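Local coordinates for protein soluble lytic transglycosylase B3 (Pseudomonas aeruginosa, PDB 5ANZ) that probably cleaves peptidoglycan as a lytic transglycosylase taking part in bacterial cell-wall turnover, and binds a calcium ion, at residues Y215-D220 against A234-A239; I366-Q371 against A412-L417; E299-L304 against L315-F320. All coordinates share one frame; numbering follows the deposited sequence.

Interaction 1 (Y215-D220 against A234-A239); sequences YAVDFD and ALASTA. With CA (calcium ion), chain B.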
ATOM      1  N   TYR A 215      -6.484  -2.380 -15.759  1.00 20.45           N
ATOM      2  CA  TYR A 215      -6.942  -3.521 -14.949  1.00 24.20           C
ATOM      3  C   TYR A 215      -8.403  -3.515 -14.514  1.00 26.46           C
ATOM      4  O   TYR A 215      -8.889  -4.529 -14.041  1.00 25.23           O
ATOM      5  CB  TYR A 215      -6.079  -3.655 -13.685  1.00 21.61           C
ATOM      6  CG  TYR A 215      -4.639  -3.911 -14.017  1.00 23.19           C
ATOM      7  CD1 TYR A 215      -4.217  -5.179 -14.377  1.00 23.38           C
ATOM      8  CD2 TYR A 215      -3.708  -2.880 -13.993  1.00 25.22           C
ATOM      9  CE1 TYR A 215      -2.877  -5.421 -14.706  1.00 23.90           C
ATOM     10  CE2 TYR A 215      -2.379  -3.108 -14.317  1.00 31.45           C
ATOM     11  CZ  TYR A 215      -1.973  -4.382 -14.661  1.00 29.07           C
ATOM     12  OH  TYR A 215      -0.655  -4.602 -14.989  1.00 29.84           O
ATOM     13  N   ALA A 216      -9.108  -2.404 -14.663  1.00 21.11           N
ATOM     14  CA  ALA A 216     -10.522  -2.438 -14.324  1.00 20.48           C
ATOM     15  C   ALA A 216     -11.290  -3.399 -15.239  1.00 23.75           C
ATOM     16  O   ALA A 216     -10.938  -3.622 -16.414  1.00 26.14           O
ATOM     17  CB  ALA A 216     -11.134  -1.040 -14.382  1.00 18.37           C
ATOM     18  N   VAL A 217     -12.339  -3.967 -14.665  1.00 22.39           N
ATOM     19  CA  VAL A 217     -13.156  -4.999 -15.271  1.00 21.53           C
ATOM     20  C   VAL A 217     -14.620  -4.600 -15.322  1.00 26.78           C
ATOM     21  O   VAL A 217     -15.115  -3.991 -14.377  1.00 25.47           O
ATOM     22  CB  VAL A 217     -13.034  -6.312 -14.457  1.00 28.88           C
ATOM     23  CG1 VAL A 217     -14.049  -7.334 -14.924  1.00 38.04           C
ATOM     24  CG2 VAL A 217     -11.605  -6.851 -14.540  1.00 33.50           C
ATOM     25  N   ASP A 218     -15.313  -4.954 -16.404  1.00 25.09           N
ATOM     26  CA  ASP A 218     -16.771  -4.869 -16.451  1.00 24.07           C
ATOM     27  C   ASP A 218     -17.370  -6.229 -16.106  1.00 26.45           C
ATOM     28  O   ASP A 218     -17.498  -7.112 -16.978  1.00 30.05           O
ATOM     29  CB  ASP A 218     -17.241  -4.410 -17.841  1.00 26.02           C
ATOM     30  CG  ASP A 218     -18.751  -4.401 -17.975  1.00 30.22           C
ATOM     31  OD1 ASP A 218     -19.447  -4.415 -16.934  1.00 28.22           O
ATOM     32  OD2 ASP A 218     -19.245  -4.372 -19.125  1.00 30.90           O
ATOM     33  N   PHE A 219     -17.722  -6.410 -14.833  1.00 24.36           N
ATOM     34  CA  PHE A 219     -18.181  -7.697 -14.338  1.00 24.36           C
ATOM     35  C   PHE A 219     -19.533  -8.082 -14.901  1.00 30.93           C
ATOM     36  O   PHE A 219     -19.741  -9.227 -15.282  1.00 32.46           O
ATOM     37  CB  PHE A 219     -18.258  -7.694 -12.805  1.00 23.56           C
ATOM     38  CG  PHE A 219     -18.754  -8.989 -12.230  1.00 26.79           C
ATOM     39  CD1 PHE A 219     -17.927 -10.099 -12.181  1.00 27.47           C
ATOM     40  CD2 PHE A 219     -20.043  -9.096 -11.725  1.00 33.32           C
ATOM     41  CE1 PHE A 219     -18.380 -11.300 -11.658  1.00 31.75           C
ATOM     42  CE2 PHE A 219     -20.496 -10.298 -11.190  1.00 35.07           C
ATOM     43  CZ  PHE A 219     -19.660 -11.394 -11.153  1.00 32.95           C
ATOM     44  N   ASP A 220     -20.457  -7.133 -14.953  1.00 28.57           N
ATOM     45  CA  ASP A 220     -21.841  -7.471 -15.297  1.00 30.20           C
ATOM     46  C   ASP A 220     -22.144  -7.361 -16.793  1.00 38.30           C
ATOM     47  O   ASP A 220     -23.177  -7.841 -17.248  1.00 45.68           O
ATOM     48  CB  ASP A 220     -22.807  -6.589 -14.504  1.00 36.15           C
ATOM     49  CG  ASP A 220     -22.703  -5.129 -14.883  1.00 45.60           C
ATOM     50  OD1 ASP A 220     -21.659  -4.512 -14.602  1.00 31.88           O
ATOM     51  OD2 ASP A 220     -23.673  -4.592 -15.462  1.00 61.59           O
ATOM     52  N   ALA A 234     -16.178  -3.472  -9.101  1.00 18.61           N
ATOM     53  CA  ALA A 234     -15.106  -3.159  -8.155  1.00 17.85           C
ATOM     54  C   ALA A 234     -14.381  -4.411  -7.680  1.00 16.62           C
ATOM     55  O   ALA A 234     -13.158  -4.445  -7.659  1.00 19.59           O
ATOM     56  CB  ALA A 234     -15.670  -2.402  -6.935  1.00 19.07           C
ATOM     57  N   LEU A 235     -15.148  -5.415  -7.271  1.00 17.17           N
ATOM     58  CA  LEU A 235     -14.560  -6.643  -6.743  1.00 18.62           C
ATOM     59  C   LEU A 235     -13.792  -7.390  -7.843  1.00 17.00           C
ATOM     60  O   LEU A 235     -12.690  -7.879  -7.606  1.00 18.89           O
ATOM     61  CB  LEU A 235     -15.648  -7.531  -6.118  1.00 18.89           C
ATOM     62  CG  LEU A 235     -16.326  -6.916  -4.875  1.00 20.67           C
ATOM     63  CD1 LEU A 235     -17.572  -7.734  -4.443  1.00 20.44           C
ATOM     64  CD2 LEU A 235     -15.316  -6.779  -3.733  1.00 23.14           C
ATOM     65  N   ALA A 236     -14.363  -7.458  -9.035  1.00 19.71           N
ATOM     66  CA  ALA A 236     -13.673  -8.146 -10.123  1.00 17.78           C
ATOM     67  C   ALA A 236     -12.406  -7.396 -10.507  1.00 21.19           C
ATOM     68  O   ALA A 236     -11.388  -8.027 -10.845  1.00 19.48           O
ATOM     69  CB  ALA A 236     -14.585  -8.293 -11.318  1.00 19.01           C
ATOM     70  N   SER A 237     -12.465  -6.061 -10.474  1.00 17.63           N
ATOM     71  CA  SER A 237     -11.302  -5.249 -10.800  1.00 17.09           C
ATOM     72  C   SER A 237     -10.181  -5.486  -9.799  1.00 17.55           C
ATOM     73  O   SER A 237      -9.017  -5.629 -10.176  1.00 18.38           O
ATOM     74  CB  SER A 237     -11.664  -3.753 -10.844  1.00 18.80           C
ATOM     75  OG  SER A 237     -12.621  -3.498 -11.856  1.00 20.26           O
ATOM     76  N   THR A 238     -10.534  -5.535  -8.520  1.00 17.71           N
ATOM     77  CA  THR A 238      -9.553  -5.776  -7.473  1.00 17.92           C
ATOM     78  C   THR A 238      -8.881  -7.122  -7.684  1.00 17.81           C
ATOM     79  O   THR A 238      -7.656  -7.239  -7.580  1.00 17.38           O
ATOM     80  CB  THR A 238     -10.215  -5.731  -6.101  1.00 17.83           C
ATOM     81  OG1 THR A 238     -10.808  -4.439  -5.922  1.00 22.69           O
ATOM     82  CG2 THR A 238      -9.185  -5.994  -4.978  1.00 19.30           C
ATOM     83  N   ALA A 239      -9.689  -8.134  -7.983  1.00 18.74           N
ATOM     84  CA  ALA A 239      -9.176  -9.486  -8.178  1.00 18.00           C
ATOM     85  C   ALA A 239      -8.273  -9.551  -9.400  1.00 17.98           C
ATOM     86  O   ALA A 239      -7.230 -10.193  -9.385  1.00 19.83           O
ATOM     87  CB  ALA A 239     -10.333 -10.480  -8.323  1.00 22.15           C
TER
HETATM   88 CA    CA B 501     -20.233  -2.838 -15.377  1.00 24.74          CA
HETATM   89  O   HOH W   1     -21.651  -1.254 -14.343  1.00 26.80           O
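Val-217 and Ser-237 share the one hydrogen bond across this contact: Val-217 N donates its N-H to Ser-237 OG over 2.9 Å, with 161° at the hydrogen, a nearly straight bond. The serine hydroxyl has a stronger partner one turn back in its own helix, the carbonyl of Asp-233. OG lies anti to the carbonyl carbon (chi1 -62°), beside the backbone N, and can thus reach back to that carbonyl while receiving the loop N-H. The fit around it is close, since Ala-216 CA comes to 3.4 Å from Ser-237 OG where the chain leaves helix 209-215.

The apolar part converges on one methyl. Ala-236 CB meets Val-217 CG1 at 3.8 Å and Phe-219 CD1 at 3.9 Å, so two side chains of the loop meet on one alanine methyl, from directions about a right angle apart. The phenylalanine ring approaches obliquely, and the Phe-219 side chain also touches Glu-125 and Val-126 of helix 120-130.

In the metal part, Asp-218 points away from the helix. Its OD1 binds the calcium ion at 2.4 Å and Asp-220 OD1 binds it at 2.3 Å; water 1 is a further ligand. Asp-222, the carbonyl of Lys-224 and Asp-233 complete the site. The alternating ligands at 218, 220, 222 and 224 give this loop an EF-hand-like character. Asp-218 OD2, the carboxylate oxygen not on the metal, is held by Gly-223 N.

Asp-233 carries the link between these parts: its carboxylate binds calcium and accepts Phe-219 N-H, while its carbonyl accepts from Ser-237. This chemistry is consistent with a coupling of metal binding to the seating of the loop on helix 231-244, through one aspartate and one shared hydroxyl.

Interaction 2 (I366-Q371 against A412-L417); sequences IELQRQ and ALLDRL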
ATOM      1  N   ILE A 366      16.038  12.334   9.361  1.00 32.32           N
ATOM      2  CA  ILE A 366      17.079  13.070   8.655  1.00 32.92           C
ATOM      3  C   ILE A 366      18.309  13.184   9.525  1.00 32.93           C
ATOM      4  O   ILE A 366      19.441  12.985   9.057  1.00 34.06           O
ATOM      5  CB  ILE A 366      16.580  14.471   8.241  1.00 34.28           C
ATOM      6  CG1 ILE A 366      15.602  14.334   7.076  1.00 35.15           C
ATOM      7  CG2 ILE A 366      17.752  15.387   7.877  1.00 38.86           C
ATOM      8  CD1 ILE A 366      14.688  15.535   6.903  1.00 38.18           C
ATOM      9  N   GLU A 367      18.090  13.486  10.800  1.00 33.22           N
ATOM     10  CA  GLU A 367      19.196  13.601  11.736  1.00 33.61           C
ATOM     11  C   GLU A 367      19.935  12.270  11.824  1.00 32.81           C
ATOM     12  O   GLU A 367      21.167  12.245  11.866  1.00 33.62           O
ATOM     13  CB  GLU A 367      18.714  14.027  13.123  1.00 36.42           C
ATOM     14  CG  GLU A 367      19.846  14.438  14.057  1.00 37.58           C
ATOM     15  CD  GLU A 367      19.373  14.746  15.466  1.00 59.73           C
ATOM     16  OE1 GLU A 367      18.146  14.726  15.713  1.00 63.58           O
ATOM     17  OE2 GLU A 367      20.236  15.004  16.332  1.00 70.85           O
ATOM     18  N   LEU A 368      19.177  11.172  11.858  1.00 31.85           N
ATOM     19  CA  LEU A 368      19.770   9.839  11.945  1.00 31.26           C
ATOM     20  C   LEU A 368      20.697   9.581  10.774  1.00 40.81           C
ATOM     21  O   LEU A 368      21.805   9.057  10.947  1.00 36.75           O
ATOM     22  CB  LEU A 368      18.684   8.761  11.987  1.00 30.28           C
ATOM     23  CG  LEU A 368      19.224   7.330  11.839  1.00 34.88           C
ATOM     24  CD1 LEU A 368      20.112   6.990  13.015  1.00 36.93           C
ATOM     25  CD2 LEU A 368      18.086   6.331  11.704  1.00 38.86           C
ATOM     26  N   GLN A 369      20.236   9.933   9.579  1.00 31.24           N
ATOM     27  CA  GLN A 369      21.031   9.703   8.377  1.00 38.32           C
ATOM     28  C   GLN A 369      22.306  10.534   8.404  1.00 35.02           C
ATOM     29  O   GLN A 369      23.374  10.057   7.999  1.00 32.98           O
ATOM     30  CB  GLN A 369      20.214  10.011   7.123  1.00 31.62           C
ATOM     31  CG  GLN A 369      19.205   8.910   6.774  1.00 33.43           C
ATOM     32  CD  GLN A 369      18.219   9.323   5.700  1.00 37.82           C
ATOM     33  OE1 GLN A 369      17.861  10.493   5.588  1.00 39.49           O
ATOM     34  NE2 GLN A 369      17.772   8.356   4.902  1.00 40.00           N
ATOM     35  N   ARG A 370      22.201  11.771   8.893  1.00 33.79           N
ATOM     36  CA  ARG A 370      23.373  12.644   8.973  1.00 34.10           C
ATOM     37  C   ARG A 370      24.368  12.141  10.027  1.00 34.56           C
ATOM     38  O   ARG A 370      25.590  12.220   9.834  1.00 35.47           O
ATOM     39  CB  ARG A 370      22.947  14.087   9.267  1.00 34.75           C
ATOM     40  CG  ARG A 370      22.224  14.762   8.111  1.00 34.92           C
ATOM     41  CD  ARG A 370      21.882  16.208   8.448  1.00 36.51           C
ATOM     42  NE  ARG A 370      21.248  16.908   7.334  1.00 36.46           N
ATOM     43  CZ  ARG A 370      20.386  17.908   7.476  1.00 43.20           C
ATOM     44  NH1 ARG A 370      20.054  18.332   8.690  1.00 37.64           N
ATOM     45  NH2 ARG A 370      19.859  18.493   6.410  1.00 48.62           N
ATOM     46  N   GLN A 371      23.849  11.607  11.129  1.00 35.87           N
ATOM     47  CA  GLN A 371      24.708  11.101  12.201  1.00 34.94           C
ATOM     48  C   GLN A 371      25.413   9.818  11.780  1.00 38.02           C
ATOM     49  O   GLN A 371      26.579   9.598  12.126  1.00 41.72           O
ATOM     50  CB  GLN A 371      23.897  10.860  13.478  1.00 38.82           C
ATOM     51  CG  GLN A 371      23.619  12.123  14.283  1.00 45.52           C
ATOM     52  CD  GLN A 371      24.835  12.578  15.055  1.00 60.29           C
ATOM     53  OE1 GLN A 371      25.002  12.241  16.228  1.00 71.08           O
ATOM     54  NE2 GLN A 371      25.706  13.334  14.396  1.00 55.50           N
ATOM     55  N   ALA A 412      16.589   5.620  20.821  1.00 44.12           N
ATOM     56  CA  ALA A 412      17.757   5.242  21.608  1.00 43.60           C
ATOM     57  C   ALA A 412      19.010   5.167  20.734  1.00 37.48           C
ATOM     58  O   ALA A 412      20.107   5.503  21.181  1.00 39.42           O
ATOM     59  CB  ALA A 412      17.519   3.919  22.309  1.00 51.21           C
ATOM     60  N   LEU A 413      18.845   4.732  19.485  1.00 37.05           N
ATOM     61  CA  LEU A 413      19.963   4.722  18.540  1.00 35.68           C
ATOM     62  C   LEU A 413      20.419   6.143  18.239  1.00 36.43           C
ATOM     63  O   LEU A 413      21.613   6.442  18.227  1.00 38.47           O
ATOM     64  CB  LEU A 413      19.576   4.023  17.242  1.00 34.67           C
ATOM     65  CG  LEU A 413      20.628   4.023  16.131  1.00 36.79           C
ATOM     66  CD1 LEU A 413      21.915   3.358  16.600  1.00 34.91           C
ATOM     67  CD2 LEU A 413      20.071   3.320  14.894  1.00 35.96           C
ATOM     68  N   LEU A 414      19.454   7.019  17.989  1.00 35.69           N
ATOM     69  CA  LEU A 414      19.757   8.421  17.782  1.00 37.10           C
ATOM     70  C   LEU A 414      20.443   9.032  19.018  1.00 41.41           C
ATOM     71  O   LEU A 414      21.386   9.816  18.885  1.00 41.73           O
ATOM     72  CB  LEU A 414      18.481   9.193  17.438  1.00 38.10           C
ATOM     73  CG  LEU A 414      18.695  10.580  16.840  1.00 47.80           C
ATOM     74  CD1 LEU A 414      19.573  10.484  15.596  1.00 52.53           C
ATOM     75  CD2 LEU A 414      17.357  11.214  16.507  1.00 49.91           C
ATOM     76  N   ASP A 415      19.977   8.669  20.215  1.00 40.47           N
ATOM     77  CA  ASP A 415      20.569   9.188  21.457  1.00 43.08           C
ATOM     78  C   ASP A 415      22.009   8.708  21.650  1.00 51.90           C
ATOM     79  O   ASP A 415      22.864   9.448  22.141  1.00 53.09           O
ATOM     80  CB  ASP A 415      19.737   8.781  22.674  1.00 44.66           C
ATOM     81  CG  ASP A 415      18.422   9.525  22.760  1.00 62.68           C
ATOM     82  OD1 ASP A 415      18.328  10.642  22.205  1.00 62.04           O
ATOM     83  OD2 ASP A 415      17.482   8.992  23.390  1.00 75.37           O
ATOM     84  N   ARG A 416      22.266   7.459  21.288  1.00 49.67           N
ATOM     85  CA  ARG A 416      23.614   6.908  21.392  1.00 53.19           C
ATOM     86  C   ARG A 416      24.545   7.631  20.423  1.00 50.10           C
ATOM     87  O   ARG A 416      25.667   7.998  20.775  1.00 51.52           O
ATOM     88  CB  ARG A 416      23.608   5.403  21.116  1.00 38.82           C
ATOM     89  CG  ARG A 416      24.986   4.771  21.081  1.00 59.73           C
ATOM     90  CD  ARG A 416      25.678   4.840  22.434  1.00 65.11           C
ATOM     91  NE  ARG A 416      26.294   3.563  22.787  1.00 67.12           N
ATOM     92  CZ  ARG A 416      27.489   3.167  22.361  1.00 76.61           C
ATOM     93  NH1 ARG A 416      28.203   3.948  21.562  1.00 82.48           N
ATOM     94  NH2 ARG A 416      27.969   1.988  22.732  1.00 73.82           N
ATOM     95  N   LEU A 417      24.056   7.844  19.206  1.00 47.48           N
ATOM     96  CA  LEU A 417      24.815   8.514  18.156  1.00 41.94           C
ATOM     97  C   LEU A 417      25.258   9.927  18.519  1.00 52.77           C
ATOM     98  O   LEU A 417      26.307  10.378  18.064  1.00 57.70           O
ATOM     99  CB  LEU A 417      23.988   8.555  16.868  1.00 38.36           C
ATOM    100  CG  LEU A 417      24.017   7.265  16.046  1.00 41.94           C
ATOM    101  CD1 LEU A 417      22.887   7.243  15.031  1.00 43.56           C
ATOM    102  CD2 LEU A 417      25.357   7.130  15.347  1.00 46.10           C
TER
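Leu-368 overlaps the tip of Leu-417, methyl against methyl, with CD1 of Leu-368 only 3.4 Å from CD1 of Leu-417, tighter than a usual carbon contact. The two side chains cross obliquely within the small helical peptidoglycan-binding-type domain (PG_binding_1 family), where helix 362-374 packs on helix 411-417 and helix 388-401 completes the bundle. The short axes of the two segments approach to 10.2 Å and cross at 43°, both running broadly the same way, with leucine side chains meeting between the two helices.

The end of Leu-368 comes nearer to the partner helix than its first bond suggests. Its CG is anti to the backbone N (chi1 170°), and the CD1 branch beyond it comes to Leu-413 CD2 as well as to Leu-417, meeting the former side chain at about a right angle. The same three-helix junction receives Ile-394 of helix 388-401, which touches both Leu-368 and Leu-413, while Cys-397 touches Leu-417.

Leu-414 meets Leu-368 nearer its backbone. Its CD1 rests against the helix, 3.7 Å from Leu-368 CA, and Leu-368 CB is 4.1 Å from the same methyl. The second branch, CD2, turns to the border of the contact, where the extended Glu-367 chain crosses it at about a right angle. The charge of Glu-367 is engaged beyond the two segments, OE2 making a salt bridge to Arg-418, while OE1, the other oxygen, lies in van der Waals contact with Leu-414 CD2.

One turn further along helix 362-374, Gln-371 CB closes the row, lying 4.1 Å from Leu-417 CD1 and 4.1 Å from Leu-417 CB; Glu-367 OE1 is 3.7 Å from Leu-414 CD2.

Interaction 3 (E299-L304 against L315-F320); sequences EQASLL and LVLHNF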
ATOM      1  N   GLU A 299       8.537 -23.030  -0.968  1.00 43.12           N
ATOM      2  CA  GLU A 299       8.116 -21.660  -1.262  1.00 39.18           C
ATOM      3  C   GLU A 299       9.099 -20.606  -0.758  1.00 36.00           C
ATOM      4  O   GLU A 299       9.576 -20.675   0.381  1.00 40.71           O
ATOM      5  CB  GLU A 299       6.734 -21.384  -0.656  1.00 35.22           C
ATOM      6  CG  GLU A 299       5.594 -22.038  -1.399  1.00 43.52           C
ATOM      7  CD  GLU A 299       5.481 -21.536  -2.825  1.00 49.55           C
ATOM      8  OE1 GLU A 299       5.763 -20.338  -3.068  1.00 49.80           O
ATOM      9  OE2 GLU A 299       5.124 -22.339  -3.707  1.00 48.66           O
ATOM     10  N   GLN A 300       9.371 -19.611  -1.597  1.00 31.23           N
ATOM     11  CA  GLN A 300      10.301 -18.552  -1.236  1.00 34.74           C
ATOM     12  C   GLN A 300       9.653 -17.582  -0.265  1.00 36.25           C
ATOM     13  O   GLN A 300       8.511 -17.157  -0.457  1.00 35.22           O
ATOM     14  CB  GLN A 300      10.782 -17.802  -2.475  1.00 35.89           C
ATOM     15  CG  GLN A 300      11.597 -18.646  -3.432  1.00 41.55           C
ATOM     16  CD  GLN A 300      12.969 -18.973  -2.890  1.00 48.06           C
ATOM     17  OE1 GLN A 300      13.560 -18.185  -2.156  1.00 42.41           O
ATOM     18  NE2 GLN A 300      13.483 -20.141  -3.248  1.00 51.73           N
ATOM     19  N   ALA A 301      10.378 -17.227   0.786  1.00 27.33           N
ATOM     20  CA  ALA A 301       9.827 -16.290   1.764  1.00 26.10           C
ATOM     21  C   ALA A 301      10.888 -15.328   2.277  1.00 24.21           C
ATOM     22  O   ALA A 301      12.074 -15.641   2.263  1.00 27.98           O
ATOM     23  CB  ALA A 301       9.186 -17.057   2.926  1.00 29.45           C
ATOM     24  N   SER A 302      10.445 -14.164   2.740  1.00 24.71           N
ATOM     25  CA  SER A 302      11.301 -13.159   3.361  1.00 25.72           C
ATOM     26  C   SER A 302      10.881 -12.963   4.807  1.00 25.18           C
ATOM     27  O   SER A 302       9.716 -13.187   5.148  1.00 21.64           O
ATOM     28  CB  SER A 302      11.216 -11.818   2.626  1.00 29.29           C
ATOM     29  OG  SER A 302      11.621 -11.956   1.275  1.00 35.90           O
ATOM     30  N   LEU A 303      11.831 -12.533   5.634  1.00 24.63           N
ATOM     31  CA  LEU A 303      11.572 -12.242   7.045  1.00 24.41           C
ATOM     32  C   LEU A 303      11.214 -10.772   7.260  1.00 27.77           C
ATOM     33  O   LEU A 303      11.976  -9.871   6.887  1.00 29.59           O
ATOM     34  CB  LEU A 303      12.790 -12.613   7.892  1.00 27.31           C
ATOM     35  CG  LEU A 303      12.766 -12.133   9.343  1.00 30.31           C
ATOM     36  CD1 LEU A 303      11.661 -12.827  10.104  1.00 33.17           C
ATOM     37  CD2 LEU A 303      14.123 -12.398   9.996  1.00 37.19           C
ATOM     38  N   LEU A 304      10.040 -10.537   7.848  1.00 24.25           N
ATOM     39  CA  LEU A 304       9.590  -9.192   8.175  1.00 22.81           C
ATOM     40  C   LEU A 304       9.565  -8.946   9.691  1.00 26.50           C
ATOM     41  O   LEU A 304       8.966  -9.721  10.443  1.00 26.84           O
ATOM     42  CB  LEU A 304       8.203  -8.959   7.581  1.00 23.18           C
ATOM     43  CG  LEU A 304       7.503  -7.618   7.783  1.00 25.53           C
ATOM     44  CD1 LEU A 304       8.166  -6.508   6.985  1.00 28.42           C
ATOM     45  CD2 LEU A 304       6.046  -7.771   7.384  1.00 27.80           C
ATOM     46  N   LEU A 315       7.175 -14.567   8.397  1.00 21.25           N
ATOM     47  CA  LEU A 315       7.710 -14.950   7.092  1.00 23.50           C
ATOM     48  C   LEU A 315       6.665 -14.547   6.078  1.00 24.80           C
ATOM     49  O   LEU A 315       5.500 -14.888   6.250  1.00 24.03           O
ATOM     50  CB  LEU A 315       8.000 -16.443   6.991  1.00 24.44           C
ATOM     51  CG  LEU A 315       9.245 -16.879   7.750  1.00 27.54           C
ATOM     52  CD1 LEU A 315       9.452 -18.374   7.616  1.00 29.12           C
ATOM     53  CD2 LEU A 315      10.451 -16.112   7.215  1.00 30.29           C
ATOM     54  N   VAL A 316       7.061 -13.826   5.031  1.00 21.11           N
ATOM     55  CA  VAL A 316       6.077 -13.393   4.045  1.00 20.30           C
ATOM     56  C   VAL A 316       6.401 -13.979   2.674  1.00 22.17           C
ATOM     57  O   VAL A 316       7.557 -14.076   2.263  1.00 23.80           O
ATOM     58  CB  VAL A 316       5.966 -11.867   3.980  1.00 19.59           C
ATOM     59  CG1 VAL A 316       5.485 -11.332   5.329  1.00 21.91           C
ATOM     60  CG2 VAL A 316       7.293 -11.214   3.593  1.00 20.27           C
ATOM     61  N   LEU A 317       5.344 -14.430   2.015  1.00 22.15           N
ATOM     62  CA  LEU A 317       5.476 -15.229   0.807  1.00 21.50           C
ATOM     63  C   LEU A 317       5.084 -14.403  -0.402  1.00 21.44           C
ATOM     64  O   LEU A 317       4.878 -13.199  -0.312  1.00 21.16           O
ATOM     65  CB  LEU A 317       4.619 -16.491   0.887  1.00 23.51           C
ATOM     66  CG  LEU A 317       5.205 -17.678   1.665  1.00 28.83           C
ATOM     67  CD1 LEU A 317       5.347 -17.337   3.116  1.00 28.46           C
ATOM     68  CD2 LEU A 317       4.348 -18.937   1.467  1.00 38.32           C
ATOM     69  N   HIS A 318       5.001 -15.082  -1.537  1.00 25.87           N
ATOM     70  CA  HIS A 318       4.747 -14.426  -2.806  1.00 23.16           C
ATOM     71  C   HIS A 318       3.490 -13.560  -2.783  1.00 21.87           C
ATOM     72  O   HIS A 318       3.493 -12.463  -3.345  1.00 23.75           O
ATOM     73  CB  HIS A 318       4.640 -15.478  -3.911  1.00 28.87           C
ATOM     74  CG  HIS A 318       4.716 -14.909  -5.294  1.00 38.24           C
ATOM     75  ND1 HIS A 318       5.819 -14.227  -5.756  1.00 38.22           N
ATOM     76  CD2 HIS A 318       3.823 -14.922  -6.316  1.00 50.12           C
ATOM     77  CE1 HIS A 318       5.605 -13.840  -7.004  1.00 46.93           C
ATOM     78  NE2 HIS A 318       4.402 -14.250  -7.363  1.00 50.29           N
ATOM     79  N   ASN A 319       2.427 -14.036  -2.131  1.00 20.17           N
ATOM     80  CA  ASN A 319       1.180 -13.270  -2.143  1.00 19.03           C
ATOM     81  C   ASN A 319       1.309 -11.954  -1.373  1.00 20.44           C
ATOM     82  O   ASN A 319       0.603 -10.988  -1.660  1.00 20.87           O
ATOM     83  CB  ASN A 319       0.015 -14.108  -1.597  1.00 20.92           C
ATOM     84  CG  ASN A 319      -0.506 -15.120  -2.616  1.00 19.67           C
ATOM     85  OD1 ASN A 319      -0.144 -15.088  -3.791  1.00 20.85           O
ATOM     86  ND2 ASN A 319      -1.371 -16.014  -2.170  1.00 20.94           N
ATOM     87  N   PHE A 320       2.227 -11.906  -0.406  1.00 18.99           N
ATOM     88  CA  PHE A 320       2.566 -10.636   0.247  1.00 21.01           C
ATOM     89  C   PHE A 320       3.151  -9.661  -0.777  1.00 20.53           C
ATOM     90  O   PHE A 320       2.818  -8.478  -0.789  1.00 20.41           O
ATOM     91  CB  PHE A 320       3.556 -10.873   1.398  1.00 22.95           C
ATOM     92  CG  PHE A 320       3.761  -9.679   2.290  1.00 18.52           C
ATOM     93  CD1 PHE A 320       2.895  -9.447   3.347  1.00 19.74           C
ATOM     94  CD2 PHE A 320       4.840  -8.831   2.107  1.00 21.81           C
ATOM     95  CE1 PHE A 320       3.085  -8.369   4.201  1.00 20.03           C
ATOM     96  CE2 PHE A 320       5.042  -7.748   2.959  1.00 23.09           C
ATOM     97  CZ  PHE A 320       4.151  -7.524   4.009  1.00 20.68           C
TER
HETATM   98  O   HOH W   2       6.169 -17.708  -1.867  1.00 32.88           O
HETATM   99  O   HOH W   3       8.696 -12.865  -0.158  1.00 39.16           O
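Leu-317 reaches from its chain toward residues 299-301: CB and CG face the Gln-300 carbonyl oxygen, and the two methyls part to different residues. CB lies 4.2 Å from Gln-300 O, and CG is slightly nearer to that oxygen. At the fork the branches separate: CD1 goes to Ala-301 CB at 3.9 Å, and CD2 to Glu-299 CB at 4.0 Å. The first torsion sets CG anti to the carbonyl carbon (chi1 -81°), which places it near Gln-300 O. Leu-317 also touches Phe-255 of strand 254-258, and it stands at the N-cap position of helix 318-324.

Just before it, Val-316 pairs with Ser-302 through two backbone bonds, Ser-302 N to Val-316 O at 2.9 Å and Val-316 N to Ser-302 O at 2.7 Å, both near 165° at the hydrogen. This is the hydrogen-bonded pair of an antiparallel beta hairpin, followed by the non-hydrogen-bonded pair Leu-303 and Leu-315. The hairpin sits within a larger antiparallel sheet, strand 274-275 flanking 300-304 and strand 254-258 flanking 313-316. Leu-303 and Leu-315 share one face, where both touch Trp-279 of helix 276-280.

On the face of Ser-302 and Val-316, the contact extends to the helix that follows the hairpin. Leu-304 CD2 approaches Phe-320 CZ at 3.9 Å, its side chain crossing that of Phe-320 at about a right angle. Val-316 CG1 lies 3.7 Å above the plane of the Phe-320 ring, over its centre, and also meets Leu-304 CD2. Ser-302 OG, on this face, bonds to the carbonyl of Ile-272.

Where the strand passes into the helix, water 2 takes the N-H of His-318 and donates to both Glu-299 OE1 and Gln-300 O, while water 3 donates to Val-316 O, an oxygen already receiving Ser-302 N-H.

How the interactions relate
Followed from the N terminus, the three contacts come in series, none nesting within or crossing another. Interaction 1 closes a loop of 13 residues that carries Asp-222, Lys-224 and Asp-233, tying the end of helix 209-215 to helix 231-244. Interaction 3 comes next: it closes a hairpin with 10 residues between the segments and joins the sheet to helix 318-324. These two both belong to the transglycosylase domain, with nearest atoms about 10 Å apart. Interaction 2 spans 40 residues, including helix 388-401, in the putative peptidoglycan-binding domain; its nearest atoms are about 17 Å from interaction 3, and its centre is 46 Å from that of interaction 1, across the chain's centre.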